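Local coordinates for major capsid protein (PDB 5J7O), which forms the capsid shell of the large DNA virus Faustovirus, as a double jelly-roll subunit that assembles into trimers, at residues S101-H106 and F301-P306; S92-G97 and L394-I399; K187-E192 and V297-W302. All coordinates share one frame; numbering follows the deposited sequence.

Contact 1: S101-H106 and F301-P306; sequences SDMVVH and FWFRDP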
loop_
_atom_site.group_PDB
_atom_site.type_symbol
_atom_site.label_atom_id
_atom_site.label_comp_id
_atom_site.label_asym_id
_atom_site.label_seq_id
_atom_site.Cartn_x
_atom_site.Cartn_y
_atom_site.Cartn_z
ATOM N N SER B 101 1.847 -2.710 32.744
ATOM C CA SER B 101 2.422 -2.197 31.507
ATOM C C SER B 101 1.353 -1.681 30.552
ATOM O O SER B 101 0.589 -0.774 30.896
ATOM C CB SER B 101 3.259 -3.285 30.830
ATOM O OG SER B 101 4.057 -2.750 29.789
ATOM N N ASP B 102 1.292 -2.254 29.350
ATOM C CA ASP B 102 0.420 -1.732 28.307
ATOM C C ASP B 102 -1.050 -1.913 28.675
ATOM O O ASP B 102 -1.438 -2.871 29.349
ATOM C CB ASP B 102 0.717 -2.416 26.971
ATOM C CG ASP B 102 0.643 -3.928 27.057
ATOM O OD1 ASP B 102 1.563 -4.533 27.646
ATOM O OD2 ASP B 102 -0.326 -4.511 26.526
ATOM N N MET B 103 -1.871 -0.967 28.220
ATOM C CA MET B 103 -3.292 -0.941 28.533
ATOM C C MET B 103 -4.102 -0.752 27.260
ATOM O O MET B 103 -3.697 -0.013 26.357
ATOM C CB MET B 103 -3.623 0.176 29.531
ATOM C CG MET B 103 -2.932 0.028 30.876
ATOM S SD MET B 103 -3.408 1.310 32.051
ATOM C CE MET B 103 -2.485 0.793 33.497
ATOM N N VAL B 104 -5.249 -1.422 27.199
ATOM C CA VAL B 104 -6.159 -1.318 26.065
ATOM C C VAL B 104 -7.581 -1.459 26.590
ATOM O O VAL B 104 -7.845 -2.251 27.500
ATOM C CB VAL B 104 -5.826 -2.368 24.979
ATOM C CG1 VAL B 104 -6.021 -3.784 25.501
ATOM C CG2 VAL B 104 -6.645 -2.129 23.727
ATOM N N VAL B 105 -8.495 -0.670 26.033
ATOM C CA VAL B 105 -9.862 -0.567 26.533
ATOM C C VAL B 105 -10.808 -1.139 25.487
ATOM O O VAL B 105 -10.858 -0.655 24.350
ATOM C CB VAL B 105 -10.234 0.883 26.872
ATOM C CG1 VAL B 105 -11.692 0.971 27.281
ATOM C CG2 VAL B 105 -9.338 1.418 27.975
ATOM N N HIS B 106 -11.562 -2.164 25.875
ATOM C CA HIS B 106 -12.586 -2.737 25.013
ATOM C C HIS B 106 -13.852 -1.894 25.110
ATOM O O HIS B 106 -14.401 -1.722 26.201
ATOM C CB HIS B 106 -12.870 -4.183 25.411
ATOM C CG HIS B 106 -14.005 -4.809 24.660
ATOM N ND1 HIS B 106 -14.851 -5.738 25.229
ATOM C CD2 HIS B 106 -14.430 -4.645 23.386
ATOM C CE1 HIS B 106 -15.751 -6.114 24.339
ATOM N NE2 HIS B 106 -15.518 -5.467 23.211
ATOM N N PHE B 301 0.080 5.736 26.648
ATOM C CA PHE B 301 0.982 6.260 27.661
ATOM C C PHE B 301 2.389 5.691 27.473
ATOM O O PHE B 301 2.612 4.746 26.714
ATOM C CB PHE B 301 0.462 5.950 29.065
ATOM C CG PHE B 301 -0.789 6.698 29.431
ATOM C CD1 PHE B 301 -0.779 8.079 29.548
ATOM C CD2 PHE B 301 -1.970 6.018 29.683
ATOM C CE1 PHE B 301 -1.927 8.768 29.892
ATOM C CE2 PHE B 301 -3.121 6.703 30.029
ATOM C CZ PHE B 301 -3.099 8.079 30.133
ATOM N N TRP B 302 3.349 6.287 28.187
ATOM C CA TRP B 302 4.747 5.906 28.004
ATOM C C TRP B 302 5.010 4.497 28.522
ATOM O O TRP B 302 5.836 3.770 27.957
ATOM C CB TRP B 302 5.667 6.917 28.697
ATOM C CG TRP B 302 5.837 6.643 30.157
ATOM C CD1 TRP B 302 6.826 5.908 30.741
ATOM C CD2 TRP B 302 4.973 7.068 31.216
ATOM N NE1 TRP B 302 6.637 5.854 32.100
ATOM C CE2 TRP B 302 5.505 6.558 32.417
ATOM C CE3 TRP B 302 3.804 7.833 31.268
ATOM C CZ2 TRP B 302 4.911 6.789 33.653
ATOM C CZ3 TRP B 302 3.216 8.061 32.495
ATOM C CH2 TRP B 302 3.769 7.540 33.671
ATOM N N PHE B 303 4.293 4.074 29.566
ATOM C CA PHE B 303 4.612 2.820 30.240
ATOM C C PHE B 303 4.082 1.629 29.455
ATOM O O PHE B 303 3.927 0.534 30.001
ATOM C CB PHE B 303 4.064 2.812 31.672
ATOM C CG PHE B 303 2.607 3.149 31.775
ATOM C CD1 PHE B 303 1.633 2.186 31.552
ATOM C CD2 PHE B 303 2.209 4.428 32.117
ATOM C CE1 PHE B 303 0.288 2.501 31.662
ATOM C CE2 PHE B 303 0.868 4.748 32.234
ATOM C CZ PHE B 303 -0.094 3.783 32.001
ATOM N N ARG B 304 3.780 1.841 28.171
ATOM C CA ARG B 304 3.475 0.720 27.294
ATOM C C ARG B 304 4.724 -0.097 27.001
ATOM O O ARG B 304 4.639 -1.318 26.820
ATOM C CB ARG B 304 2.842 1.241 26.003
ATOM C CG ARG B 304 2.804 0.257 24.846
ATOM C CD ARG B 304 1.822 0.735 23.789
ATOM N NE ARG B 304 0.509 0.967 24.384
ATOM C CZ ARG B 304 -0.436 0.039 24.481
ATOM N NH1 ARG B 304 -0.216 -1.180 24.009
ATOM N NH2 ARG B 304 -1.600 0.328 25.046
ATOM N N ASP B 305 5.877 0.556 26.961
ATOM C CA ASP B 305 7.165 -0.104 26.812
ATOM C C ASP B 305 7.376 -1.093 27.954
ATOM O O ASP B 305 7.306 -0.693 29.126
ATOM C CB ASP B 305 8.270 0.955 26.801
ATOM C CG ASP B 305 9.619 0.410 26.366
ATOM O OD1 ASP B 305 9.877 -0.800 26.533
ATOM O OD2 ASP B 305 10.436 1.210 25.864
ATOM N N PRO B 306 7.621 -2.378 27.668
ATOM C CA PRO B 306 7.877 -3.330 28.764
ATOM C C PRO B 306 9.038 -2.924 29.656
ATOM O O PRO B 306 8.987 -3.146 30.872
ATOM C CB PRO B 306 8.165 -4.643 28.022
ATOM C CG PRO B 306 7.469 -4.494 26.710
ATOM C CD PRO B 306 7.579 -3.040 26.353
#
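Strand 99-109 of the first jelly roll meets the loop that follows strand 293-298, with Ser101, Asp102 and Met103 set against Phe303 and Arg304. Ser101 OG donates a hydrogen bond to Phe303 O at 3.3 Å. The hydroxyl lies 18° from the carbonyl plane. Ser101 O sits at the edge of the Phe303 ring, 3.2 Å from CD1. Met103 adds a Met-aromatic contact, with SD at the ring edge, 5.1 Å from the ring centroid. Its chain is extended beyond CG, and the methyl CE comes within 3.7 Å of Phe303 CE1. Arg304 bends at chi3 (-55°), which turns NE back toward the strand. Asp102 CB then lies over one face of the guanidinium, 3.3 Å from NH1. Arg304 NH2 is 2.5 Å from Met103 O, so short and so bent that the details of this bond are doubtful. Asp102 OD2 is well out of the guanidinium plane, so only opposite charges are near each other. The carboxylate bonds to Tyr73 and Asn397 of its own chain and to Tyr548 of the second subunit. Arg304 NH1 bonds to Asn552 and Tyr548 of that subunit. The contact lies where strand 99-109, between strands 389-401 and 293-298, reaches the trimer interface.

Contact 2: S92-G97 and L394-I399; sequences SIPQFG and LYINNI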
loop_
_atom_site.group_PDB
_atom_site.type_symbol
_atom_site.label_atom_id
_atom_site.label_comp_id
_atom_site.label_asym_id
_atom_site.label_seq_id
_atom_site.Cartn_x
_atom_site.Cartn_y
_atom_site.Cartn_z
ATOM N N SER B 92 -10.265 1.571 38.281
ATOM C CA SER B 92 -9.148 1.358 39.184
ATOM C C SER B 92 -8.162 0.392 38.541
ATOM O O SER B 92 -8.545 -0.504 37.783
ATOM C CB SER B 92 -9.622 0.805 40.528
ATOM O OG SER B 92 -10.325 1.786 41.270
ATOM N N ILE B 93 -6.883 0.594 38.829
ATOM C CA ILE B 93 -5.854 -0.336 38.372
ATOM C C ILE B 93 -5.679 -1.382 39.466
ATOM O O ILE B 93 -5.055 -1.099 40.499
ATOM C CB ILE B 93 -4.537 0.387 38.051
ATOM C CG1 ILE B 93 -4.784 1.496 37.026
ATOM C CG2 ILE B 93 -3.507 -0.599 37.522
ATOM C CD1 ILE B 93 -3.559 2.320 36.703
ATOM N N PRO B 94 -6.218 -2.589 39.290
ATOM C CA PRO B 94 -6.212 -3.566 40.382
ATOM C C PRO B 94 -4.801 -3.991 40.752
ATOM O O PRO B 94 -3.855 -3.871 39.972
ATOM C CB PRO B 94 -7.013 -4.746 39.814
ATOM C CG PRO B 94 -7.751 -4.192 38.634
ATOM C CD PRO B 94 -6.872 -3.117 38.083
ATOM N N GLN B 95 -4.671 -4.490 41.976
ATOM C CA GLN B 95 -3.407 -5.041 42.438
ATOM C C GLN B 95 -3.290 -6.477 41.942
ATOM O O GLN B 95 -4.106 -7.333 42.299
ATOM C CB GLN B 95 -3.321 -4.976 43.959
ATOM C CG GLN B 95 -1.909 -5.084 44.498
ATOM C CD GLN B 95 -1.798 -4.577 45.916
ATOM O OE1 GLN B 95 -1.575 -3.387 46.146
ATOM N NE2 GLN B 95 -1.953 -5.475 46.881
ATOM N N PHE B 96 -2.287 -6.733 41.106
ATOM C CA PHE B 96 -2.132 -8.045 40.495
ATOM C C PHE B 96 -0.658 -8.408 40.372
ATOM O O PHE B 96 -0.154 -9.249 41.123
ATOM C CB PHE B 96 -2.812 -8.075 39.124
ATOM C CG PHE B 96 -2.961 -9.452 38.543
ATOM C CD1 PHE B 96 -2.908 -10.575 39.352
ATOM C CD2 PHE B 96 -3.150 -9.622 37.181
ATOM C CE1 PHE B 96 -3.045 -11.841 38.813
ATOM C CE2 PHE B 96 -3.286 -10.885 36.636
ATOM C CZ PHE B 96 -3.233 -11.996 37.453
ATOM N N GLY B 97 0.044 -7.776 39.430
ATOM C CA GLY B 97 1.446 -8.070 39.222
ATOM C C GLY B 97 2.366 -7.161 40.018
ATOM O O GLY B 97 1.938 -6.214 40.674
ATOM N N LEU B 394 -11.201 -2.229 30.929
ATOM C CA LEU B 394 -9.792 -1.886 30.790
ATOM C C LEU B 394 -8.950 -3.148 30.929
ATOM O O LEU B 394 -9.037 -3.848 31.945
ATOM C CB LEU B 394 -9.370 -0.850 31.832
ATOM C CG LEU B 394 -7.864 -0.587 31.908
ATOM C CD1 LEU B 394 -7.335 -0.051 30.585
ATOM C CD2 LEU B 394 -7.531 0.361 33.050
ATOM N N TYR B 395 -8.141 -3.433 29.915
ATOM C CA TYR B 395 -7.221 -4.562 29.928
ATOM C C TYR B 395 -5.836 -4.066 30.320
ATOM O O TYR B 395 -5.315 -3.126 29.712
ATOM C CB TYR B 395 -7.172 -5.247 28.561
ATOM C CG TYR B 395 -8.412 -6.037 28.202
ATOM C CD1 TYR B 395 -9.662 -5.432 28.164
ATOM C CD2 TYR B 395 -8.329 -7.384 27.881
ATOM C CE1 TYR B 395 -10.795 -6.151 27.833
ATOM C CE2 TYR B 395 -9.455 -8.111 27.546
ATOM C CZ TYR B 395 -10.685 -7.489 27.523
ATOM O OH TYR B 395 -11.811 -8.207 27.192
ATOM N N ILE B 396 -5.247 -4.692 31.335
ATOM C CA ILE B 396 -3.958 -4.277 31.877
ATOM C C ILE B 396 -3.014 -5.469 31.857
ATOM O O ILE B 396 -3.336 -6.531 32.402
ATOM C CB ILE B 396 -4.089 -3.726 33.309
ATOM C CG1 ILE B 396 -5.175 -2.651 33.375
ATOM C CG2 ILE B 396 -2.756 -3.171 33.789
ATOM C CD1 ILE B 396 -5.553 -2.263 34.785
ATOM N N ASN B 397 -1.852 -5.293 31.236
ATOM C CA ASN B 397 -0.809 -6.307 31.281
ATOM C C ASN B 397 -0.086 -6.225 32.618
ATOM O O ASN B 397 0.330 -5.143 33.042
ATOM C CB ASN B 397 0.176 -6.118 30.127
ATOM C CG ASN B 397 1.119 -7.294 29.966
ATOM O OD1 ASN B 397 0.922 -8.348 30.568
ATOM N ND2 ASN B 397 2.146 -7.121 29.144
ATOM N N ASN B 398 0.056 -7.367 33.286
ATOM C CA ASN B 398 0.679 -7.439 34.600
ATOM C C ASN B 398 1.936 -8.290 34.523
ATOM O O ASN B 398 1.885 -9.441 34.081
ATOM C CB ASN B 398 -0.290 -8.011 35.637
ATOM C CG ASN B 398 -1.332 -7.005 36.070
ATOM O OD1 ASN B 398 -1.174 -6.331 37.089
ATOM N ND2 ASN B 398 -2.403 -6.886 35.294
ATOM N N ILE B 399 3.057 -7.724 34.965
ATOM C CA ILE B 399 4.360 -8.372 34.884
ATOM C C ILE B 399 4.735 -8.904 36.262
ATOM O O ILE B 399 4.614 -8.192 37.266
ATOM C CB ILE B 399 5.429 -7.400 34.357
ATOM C CG1 ILE B 399 5.109 -6.994 32.917
ATOM C CG2 ILE B 399 6.815 -8.017 34.451
ATOM C CD1 ILE B 399 6.147 -6.090 32.290
#
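Gly97 N donates a hydrogen bond to Asn398 OD1, 3.0 Å away, with an angle of 155° at the hydrogen. The donor is tilted 35° from the plane of the amide carbonyl. The same oxygen lies 3.1 Å from Phe96 CB. The amide packs obliquely against the ring, and Asn398 CG lies 3.4 Å from Phe96 CD2. Ring and amide planes are 60° apart. At the other end of the loop, Ile396 CD1 is the meeting point. It touches Pro94 CD at 3.7 Å and Ile93 CG2 at 3.8 Å, and the two isoleucine side chains cross at about a right angle. Asn398 ND2 makes a weak hydrogen bond back to Ile396 O at 3.1 Å, which can add only a little hold on the amide. Further out, Phe96 meets Phe400 edge-to-face and packs on strand 69-76. Ile93 rests on Met103 and Ile322, and its carbonyl accepts a hydrogen bond from Arg320. Strand 389-401 is paired on its two sides with strands 69-76 and 99-109. A loop passing from strand 88-92 of one sheet to strand 99-109 of the other fits the C-D connection of a viral jelly roll.

Contact 3: K187-E192 and V297-W302; sequences KRVKFE and VPLLFW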
loop_
_atom_site.group_PDB
_atom_site.type_symbol
_atom_site.label_atom_id
_atom_site.label_comp_id
_atom_site.label_asym_id
_atom_site.label_seq_id
_atom_site.Cartn_x
_atom_site.Cartn_y
_atom_site.Cartn_z
ATOM N N LYS B 187 -12.500 11.668 24.419
ATOM C CA LYS B 187 -12.162 13.086 24.492
ATOM C C LYS B 187 -10.884 13.297 25.289
ATOM O O LYS B 187 -9.940 13.939 24.816
ATOM C CB LYS B 187 -13.311 13.873 25.122
ATOM C CG LYS B 187 -14.515 14.074 24.228
ATOM C CD LYS B 187 -15.553 14.931 24.934
ATOM C CE LYS B 187 -14.933 16.216 25.463
ATOM N NZ LYS B 187 -15.882 16.995 26.305
ATOM N N ARG B 188 -10.842 12.770 26.511
ATOM C CA ARG B 188 -9.669 12.852 27.364
ATOM C C ARG B 188 -9.411 11.489 27.991
ATOM O O ARG B 188 -10.340 10.722 28.257
ATOM C CB ARG B 188 -9.838 13.914 28.466
ATOM C CG ARG B 188 -10.513 15.200 28.001
ATOM C CD ARG B 188 -10.264 16.351 28.963
ATOM N NE ARG B 188 -8.951 16.956 28.759
ATOM C CZ ARG B 188 -8.712 17.950 27.909
ATOM N NH1 ARG B 188 -9.698 18.453 27.178
ATOM N NH2 ARG B 188 -7.486 18.441 27.787
ATOM N N VAL B 189 -8.132 11.191 28.209
ATOM C CA VAL B 189 -7.694 9.952 28.843
ATOM C C VAL B 189 -6.686 10.324 29.919
ATOM O O VAL B 189 -5.663 10.951 29.621
ATOM C CB VAL B 189 -7.074 8.971 27.833
ATOM C CG1 VAL B 189 -6.619 7.704 28.537
ATOM C CG2 VAL B 189 -8.065 8.641 26.726
ATOM N N LYS B 190 -6.965 9.939 31.162
ATOM C CA LYS B 190 -6.191 10.387 32.311
ATOM C C LYS B 190 -5.582 9.210 33.060
ATOM O O LYS B 190 -6.246 8.194 33.290
ATOM C CB LYS B 190 -7.062 11.203 33.274
ATOM C CG LYS B 190 -7.372 12.615 32.805
ATOM C CD LYS B 190 -8.468 13.242 33.653
ATOM C CE LYS B 190 -8.162 13.122 35.138
ATOM N NZ LYS B 190 -9.286 13.627 35.976
ATOM N N PHE B 191 -4.314 9.361 33.441
ATOM C CA PHE B 191 -3.647 8.480 34.395
ATOM C C PHE B 191 -3.467 9.278 35.680
ATOM O O PHE B 191 -2.623 10.178 35.746
ATOM C CB PHE B 191 -2.307 7.984 33.855
ATOM C CG PHE B 191 -1.555 7.103 34.816
ATOM C CD1 PHE B 191 -2.231 6.246 35.669
ATOM C CD2 PHE B 191 -0.171 7.144 34.875
ATOM C CE1 PHE B 191 -1.542 5.440 36.556
ATOM C CE2 PHE B 191 0.523 6.341 35.761
ATOM C CZ PHE B 191 -0.164 5.489 36.603
ATOM N N GLU B 192 -4.255 8.944 36.698
ATOM C CA GLU B 192 -4.423 9.782 37.878
ATOM C C GLU B 192 -3.807 9.108 39.098
ATOM O O GLU B 192 -4.077 7.932 39.363
ATOM C CB GLU B 192 -5.908 10.059 38.115
ATOM C CG GLU B 192 -6.214 11.388 38.770
ATOM C CD GLU B 192 -7.685 11.739 38.681
ATOM O OE1 GLU B 192 -8.382 11.159 37.820
ATOM O OE2 GLU B 192 -8.147 12.587 39.471
ATOM N N VAL B 297 -9.270 0.009 22.127
ATOM C CA VAL B 297 -8.535 1.262 21.990
ATOM C C VAL B 297 -7.333 1.234 22.928
ATOM O O VAL B 297 -7.510 1.206 24.154
ATOM C CB VAL B 297 -9.430 2.475 22.280
ATOM C CG1 VAL B 297 -8.658 3.768 22.066
ATOM C CG2 VAL B 297 -10.669 2.440 21.397
ATOM N N PRO B 298 -6.111 1.243 22.404
ATOM C CA PRO B 298 -4.938 1.257 23.282
ATOM C C PRO B 298 -4.769 2.608 23.957
ATOM O O PRO B 298 -5.083 3.658 23.390
ATOM C CB PRO B 298 -3.770 0.969 22.327
ATOM C CG PRO B 298 -4.409 0.478 21.048
ATOM C CD PRO B 298 -5.735 1.155 20.985
ATOM N N LEU B 299 -4.263 2.571 25.187
ATOM C CA LEU B 299 -3.987 3.785 25.949
ATOM C C LEU B 299 -2.532 4.175 25.713
ATOM O O LEU B 299 -1.613 3.456 26.120
ATOM C CB LEU B 299 -4.285 3.574 27.430
ATOM C CG LEU B 299 -5.724 3.146 27.738
ATOM C CD1 LEU B 299 -6.010 3.230 29.228
ATOM C CD2 LEU B 299 -6.729 3.974 26.945
ATOM N N LEU B 300 -2.327 5.316 25.058
ATOM C CA LEU B 300 -1.027 5.677 24.493
ATOM C C LEU B 300 -0.150 6.401 25.519
ATOM O O LEU B 300 0.321 7.516 25.301
ATOM C CB LEU B 300 -1.229 6.531 23.246
ATOM C CG LEU B 300 -2.312 6.065 22.271
ATOM C CD1 LEU B 300 -2.821 7.233 21.440
ATOM C CD2 LEU B 300 -1.789 4.957 21.371
ATOM N N PHE B 301 0.080 5.736 26.648
ATOM C CA PHE B 301 0.982 6.260 27.661
ATOM C C PHE B 301 2.389 5.691 27.473
ATOM O O PHE B 301 2.612 4.746 26.714
ATOM C CB PHE B 301 0.462 5.950 29.065
ATOM C CG PHE B 301 -0.789 6.698 29.431
ATOM C CD1 PHE B 301 -0.779 8.079 29.548
ATOM C CD2 PHE B 301 -1.970 6.018 29.683
ATOM C CE1 PHE B 301 -1.927 8.768 29.892
ATOM C CE2 PHE B 301 -3.121 6.703 30.029
ATOM C CZ PHE B 301 -3.099 8.079 30.133
ATOM N N TRP B 302 3.349 6.287 28.187
ATOM C CA TRP B 302 4.747 5.906 28.004
ATOM C C TRP B 302 5.010 4.497 28.522
ATOM O O TRP B 302 5.836 3.770 27.957
ATOM C CB TRP B 302 5.667 6.917 28.697
ATOM C CG TRP B 302 5.837 6.643 30.157
ATOM C CD1 TRP B 302 6.826 5.908 30.741
ATOM C CD2 TRP B 302 4.973 7.068 31.216
ATOM N NE1 TRP B 302 6.637 5.854 32.100
ATOM C CE2 TRP B 302 5.505 6.558 32.417
ATOM C CE3 TRP B 302 3.804 7.833 31.268
ATOM C CZ2 TRP B 302 4.911 6.789 33.653
ATOM C CZ3 TRP B 302 3.216 8.061 32.495
ATOM C CH2 TRP B 302 3.769 7.540 33.671
#
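Val189 and Phe191 point from strand 186-193 toward Leu299, Phe301 and Trp302, and the side chains that meet are all apolar. No hydrogen bond crosses the contact.

The aliphatic part is carried by Val189. Its CG1 branch lies 4.1 Å from Leu299 CD2. The same methyl is 3.9 Å from Phe301 CZ and approaches that ring obliquely.

The CH-pi part joins Phe191 to Phe301. Phe191 CB lies over one face of the Phe301 ring, 4.1 Å from its centroid and 23° off the normal. It sits off-centre, nearest CZ at 3.8 Å. The backbone of strand 186-193 is also close here, for Phe191 N is 3.8 Å from Phe301 CZ.

The ring-to-ring part joins Phe191 to Trp302. Phe191 CG is anti to the backbone N (chi1 178°). Trp302 CH2 meets the Phe191 ring at the edge, near its plane, 4.0 Å from CE2. The two side chains cross at about a right angle.

Phe303 packs edge-to-face on Phe191, and Tyr201 does so on Phe301. The hydroxyl of Tyr201 also bonds to the backbone at Leu300, the centre of an inverse gamma turn, while Ile322 of strand 320-326 touches both Leu299 and Phe191.

Strand 186-193 belongs to the sheet of strands 88-92, 320-326, 186-193 and 196-202, in that order, while strand 293-298 belongs to the other sheet. The loop leaving strand 293-298 packs against the face of strand 186-193 and closes part of the core between the two sheets, as in a jelly-roll sandwich.

In the fold
All three contacts lie in the first jelly roll, on the same side of the chain's centre. Contacts 1 and 3 have centres about 9 Å apart and share Phe301 and Trp302. Their strands 99-109 and 293-298 are neighbours, joined by Val105 O to Val297 N at 2.8 Å. Contacts 1 and 2 are about 10 Å apart and are linked through strands 99-109 and 389-401, with Val104 O 2.7 Å from Tyr395 N. Contacts 2 and 3, about 15 Å apart, meet between the sheets, where Ile93 CD1 lies 3.7 Å from Phe191 CE1. Contact 1 has the most residues near the second subunit; contact 3 is turned toward the sandwich interior.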